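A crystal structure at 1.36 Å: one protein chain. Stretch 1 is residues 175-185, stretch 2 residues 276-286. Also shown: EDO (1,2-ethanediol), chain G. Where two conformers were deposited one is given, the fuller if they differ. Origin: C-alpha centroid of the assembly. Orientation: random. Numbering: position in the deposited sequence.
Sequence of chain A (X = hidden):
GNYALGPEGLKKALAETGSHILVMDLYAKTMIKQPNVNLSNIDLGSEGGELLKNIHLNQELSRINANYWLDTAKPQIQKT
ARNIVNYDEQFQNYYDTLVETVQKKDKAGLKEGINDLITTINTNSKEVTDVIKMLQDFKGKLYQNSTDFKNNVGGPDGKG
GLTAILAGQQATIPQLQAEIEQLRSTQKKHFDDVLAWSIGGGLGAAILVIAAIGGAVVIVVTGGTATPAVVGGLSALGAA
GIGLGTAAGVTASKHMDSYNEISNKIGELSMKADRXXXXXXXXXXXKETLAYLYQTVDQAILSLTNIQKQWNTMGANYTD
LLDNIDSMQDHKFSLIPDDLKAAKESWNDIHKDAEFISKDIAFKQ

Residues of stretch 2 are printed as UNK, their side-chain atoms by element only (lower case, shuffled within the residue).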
# COMPACT_ATOMS: atom_id res chain seq x y z
N GLN A 175 -14.64 28.05 -7.50
CA GLN A 175 -14.45 28.07 -6.03
C GLN A 175 -14.80 26.67 -5.50
O GLN A 175 -14.12 26.16 -4.60
CB GLN A 175 -15.28 29.19 -5.39
CG GLN A 175 -15.17 29.28 -3.88
CD GLN A 175 -15.67 30.60 -3.32
OE1 GLN A 175 -16.40 31.37 -3.95
NE2 GLN A 175 -15.26 30.87 -2.09
N LEU A 176 -15.80 26.03 -6.11
CA LEU A 176 -16.21 24.68 -5.68
C LEU A 176 -15.08 23.69 -5.98
O LEU A 176 -14.73 22.86 -5.10
CB LEU A 176 -17.50 24.28 -6.40
CG LEU A 176 -18.06 22.94 -5.95
CD1 LEU A 176 -18.32 22.93 -4.44
CD2 LEU A 176 -19.33 22.60 -6.72
N GLN A 177 -14.53 23.75 -7.19
CA GLN A 177 -13.40 22.88 -7.58
C GLN A 177 -12.25 23.07 -6.59
O GLN A 177 -11.69 22.07 -6.13
CB GLN A 177 -12.92 23.19 -8.99
CG GLN A 177 -11.68 22.40 -9.34
CD GLN A 177 -11.06 22.89 -10.62
OE1 GLN A 177 -11.75 23.23 -11.56
NE2 GLN A 177 -9.74 22.94 -10.66
N ALA A 178 -11.91 24.32 -6.27
CA ALA A 178 -10.76 24.61 -5.39
C ALA A 178 -11.06 24.05 -4.00
O ALA A 178 -10.14 23.52 -3.36
CB ALA A 178 -10.52 26.09 -5.36
N GLU A 179 -12.32 24.13 -3.56
CA GLU A 179 -12.72 23.66 -2.20
C GLU A 179 -12.51 22.15 -2.14
O GLU A 179 -11.94 21.65 -1.16
CB GLU A 179 -14.17 23.99 -1.86
CG GLU A 179 -14.60 23.60 -0.46
CD GLU A 179 -16.01 24.02 -0.08
OE1 GLU A 179 -16.71 24.60 -0.93
OE2 GLU A 179 -16.40 23.73 1.05
N ILE A 180 -12.99 21.42 -3.14
CA ILE A 180 -12.79 19.94 -3.18
C ILE A 180 -11.30 19.62 -3.12
O ILE A 180 -10.91 18.79 -2.31
CB ILE A 180 -13.45 19.32 -4.42
CG1 ILE A 180 -14.97 19.47 -4.31
CG2 ILE A 180 -13.00 17.88 -4.62
CD1 ILE A 180 -15.52 19.07 -2.96
N GLU A 181 -10.52 20.23 -4.00
CA GLU A 181 -9.07 19.92 -4.10
C GLU A 181 -8.41 20.15 -2.73
O GLU A 181 -7.63 19.28 -2.29
CB GLU A 181 -8.40 20.81 -5.16
CG GLU A 181 -8.74 20.38 -6.57
CD GLU A 181 -8.44 21.38 -7.69
OE1 GLU A 181 -8.23 22.59 -7.38
OE2 GLU A 181 -8.50 20.97 -8.89
N GLN A 182 -8.76 21.23 -2.06
CA GLN A 182 -8.21 21.50 -0.71
C GLN A 182 -8.66 20.43 0.29
O GLN A 182 -7.83 19.97 1.09
CB GLN A 182 -8.58 22.89 -0.19
CG GLN A 182 -7.88 23.23 1.13
CD GLN A 182 -6.36 23.14 1.06
OE1 GLN A 182 -5.69 23.99 0.48
NE2 GLN A 182 -5.79 22.11 1.67
N LEU A 183 -9.95 20.10 0.31
CA LEU A 183 -10.49 19.10 1.27
C LEU A 183 -9.75 17.77 1.03
O LEU A 183 -9.38 17.08 2.00
CB LEU A 183 -11.99 18.91 1.06
CG LEU A 183 -12.85 20.05 1.59
CD1 LEU A 183 -14.31 19.87 1.16
CD2 LEU A 183 -12.72 20.15 3.09
N ARG A 184 -9.59 17.35 -0.21
CA ARG A 184 -8.96 16.05 -0.51
C ARG A 184 -7.48 16.07 -0.09
O ARG A 184 -7.00 15.06 0.43
CB ARG A 184 -9.13 15.73 -1.99
CG ARG A 184 -10.53 15.28 -2.37
CD ARG A 184 -10.98 14.02 -1.62
NE ARG A 184 -10.08 12.89 -1.76
CZ ARG A 184 -9.94 12.15 -2.85
NH1 ARG A 184 -10.68 12.40 -3.91
NH2 ARG A 184 -9.04 11.16 -2.88
N SER A 185 -6.75 17.17 -0.27
CA SER A 185 -5.31 17.18 0.11
C SER A 185 -5.19 17.22 1.64
O SER A 185 -4.32 16.54 2.21
CB SER A 185 -4.56 18.29 -0.59
OG SER A 185 -5.15 19.55 -0.35
N UNK A 276 -24.96 19.92 -12.59
CA UNK A 276 -23.67 20.43 -13.09
C UNK A 276 -22.66 20.50 -11.94
O UNK A 276 -21.50 20.08 -12.12
c UNK A 276 -23.84 21.78 -13.73
N UNK A 277 -23.06 21.02 -10.80
CA UNK A 277 -22.13 21.18 -9.66
C UNK A 277 -21.81 19.81 -9.09
O UNK A 277 -20.61 19.59 -8.68
n UNK A 277 -21.34 24.11 -9.00
c UNK A 277 -22.71 22.15 -8.64
c UNK A 277 -22.54 23.58 -9.10
o UNK A 277 -23.48 24.25 -9.48
N UNK A 278 -22.73 18.87 -9.10
CA UNK A 278 -22.40 17.48 -8.68
C UNK A 278 -21.33 16.90 -9.60
O UNK A 278 -20.49 16.14 -9.14
o UNK A 278 -26.11 15.31 -8.29
c UNK A 278 -23.63 16.58 -8.65
c UNK A 278 -25.70 15.98 -7.35
n UNK A 278 -26.27 15.97 -6.17
c UNK A 278 -24.50 16.88 -7.46
N UNK A 279 -21.38 17.24 -10.88
CA UNK A 279 -20.39 16.73 -11.85
C UNK A 279 -19.03 17.35 -11.52
O UNK A 279 -18.04 16.66 -11.58
c UNK A 279 -20.78 17.06 -13.27
N UNK A 280 -18.98 18.63 -11.22
CA UNK A 280 -17.68 19.25 -10.84
C UNK A 280 -17.12 18.51 -9.63
O UNK A 280 -15.91 18.21 -9.58
c UNK A 280 -16.60 21.33 -9.93
c UNK A 280 -18.28 21.44 -11.81
c UNK A 280 -17.86 20.74 -10.54
N UNK A 281 -17.96 18.24 -8.66
CA UNK A 281 -17.52 17.56 -7.44
C UNK A 281 -16.99 16.18 -7.80
O UNK A 281 -15.90 15.77 -7.31
c UNK A 281 -20.29 18.75 -5.05
c UNK A 281 -17.90 19.17 -4.78
c UNK A 281 -18.96 18.77 -5.74
c UNK A 281 -18.68 17.47 -6.45
N UNK A 282 -17.77 15.41 -8.53
CA UNK A 282 -17.39 14.00 -8.75
C UNK A 282 -16.14 13.94 -9.62
O UNK A 282 -15.28 13.10 -9.35
o UNK A 282 -18.89 13.62 -10.58
c UNK A 282 -18.54 13.20 -9.30
N UNK A 283 -16.07 14.75 -10.66
CA UNK A 283 -14.90 14.71 -11.54
C UNK A 283 -13.67 15.19 -10.80
O UNK A 283 -12.57 14.61 -11.04
c UNK A 283 -16.48 16.03 -14.75
c UNK A 283 -16.26 15.03 -13.66
c UNK A 283 -15.95 13.65 -14.23
c UNK A 283 -15.14 15.57 -12.77
N UNK A 284 -13.79 16.19 -9.96
CA UNK A 284 -12.61 16.73 -9.24
C UNK A 284 -12.13 15.68 -8.24
O UNK A 284 -10.94 15.43 -8.08
o UNK A 284 -13.37 18.97 -9.59
c UNK A 284 -12.91 18.07 -8.58
c UNK A 284 -11.68 18.64 -7.93
N UNK A 285 -13.06 15.06 -7.54
CA UNK A 285 -12.77 13.97 -6.59
C UNK A 285 -12.01 12.86 -7.32
O UNK A 285 -10.98 12.41 -6.79
o UNK A 285 -13.31 12.63 -3.93
c UNK A 285 -14.08 13.46 -5.98
c UNK A 285 -13.89 12.36 -4.97
n UNK A 285 -14.47 11.20 -5.22
N UNK A 286 -12.52 12.42 -8.46
CA UNK A 286 -11.87 11.34 -9.22
C UNK A 286 -10.48 11.79 -9.66
O UNK A 286 -9.56 10.96 -9.64
c UNK A 286 -12.73 10.88 -10.35
C1 EDO G . -6.70 10.39 0.52
O1 EDO G . -7.25 9.84 1.68
C2 EDO G . -7.66 11.16 -0.28
O2 EDO G . -8.03 12.45 0.15

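Position 276 carries a single side-chain carbon, out of reach of the first helix: Ala276. Position 277 has two carbons, the second bearing one oxygen and one nitrogen, a short amide; its CA-to-CB bond points sideways, yet its end lies against the CD2 methyl of Leu176. This is Asn277. At 278 three carbons lead to an amide, one carbon longer than at 277, and the CA-to-CB bond points away from stretch 1, so the residue, Gln278, takes no part. A lone carbon at 279, again out of reach, gives Ala279.

Position 280 shows three carbons, one carrying the other two, directed toward the first helix and lying loosely against Gln177 and Leu176. Branching at CB leaves valine, since no oxygen is present. In Val280, CG1 lies 4.2 Å from CB of Gln177 and 4.4 Å from CD2 of Leu176. Position 281 has four carbons forked at the second; it starts sideways, but its end reaches across to Leu176 and Ile180. This is Leu281, whose CD2 sits 3.8 Å from CD1 of Leu176 and 3.0 Å from CG1 of Ile180, the latter very tight for two carbons.

At 282 one carbon is followed by one oxygen; the CA-to-CB bond points away, and the residue is Ser282. Four carbons forked at the second make 283 Leu283, whose side chain stays out of reach of stretch 1. Position 284 has a first carbon carrying one oxygen and one carbon, set against Gln177, Ile180 and Glu181, which is Thr284. Its CG2 packs 3.6 Å from CG2 of Ile180 and 3.7 Å from CG of Glu181, while its OG1 donates to Val280 O at 2.7 Å, so the hydroxyl is satisfied within its own helix.

Position 285 repeats the short amide, two carbons, then oxygen and nitrogen, and its end meets Arg184. Asn285 receives two weak hydrogen bonds from Arg184 NH1, at 2.6 Å to OD1 and 2.9 Å to the backbone O. Position 286, a single carbon pointing away, is Ala286.

The contact rests on two helices running in broadly the same direction, crossing at -37° with axes 9.4 Å apart at closest approach. The CA atoms of Gln177 and Thr284, the nearest pair, are 6.4 Å apart, and threonine meets this close approach with a compact, self-satisfied side chain. Contacting positions 277, 280, 281, 284 and 285 follow the three-four spacing of a helix face, answered by Leu176, Gln177, Ile180, Glu181 and Arg184. Apolar packing gives way to polar pairing at Arg184, whose NE also donates to EDO O2 at 2.8 Å.

Stretch 2 276-286: ANQAVLSLTNA
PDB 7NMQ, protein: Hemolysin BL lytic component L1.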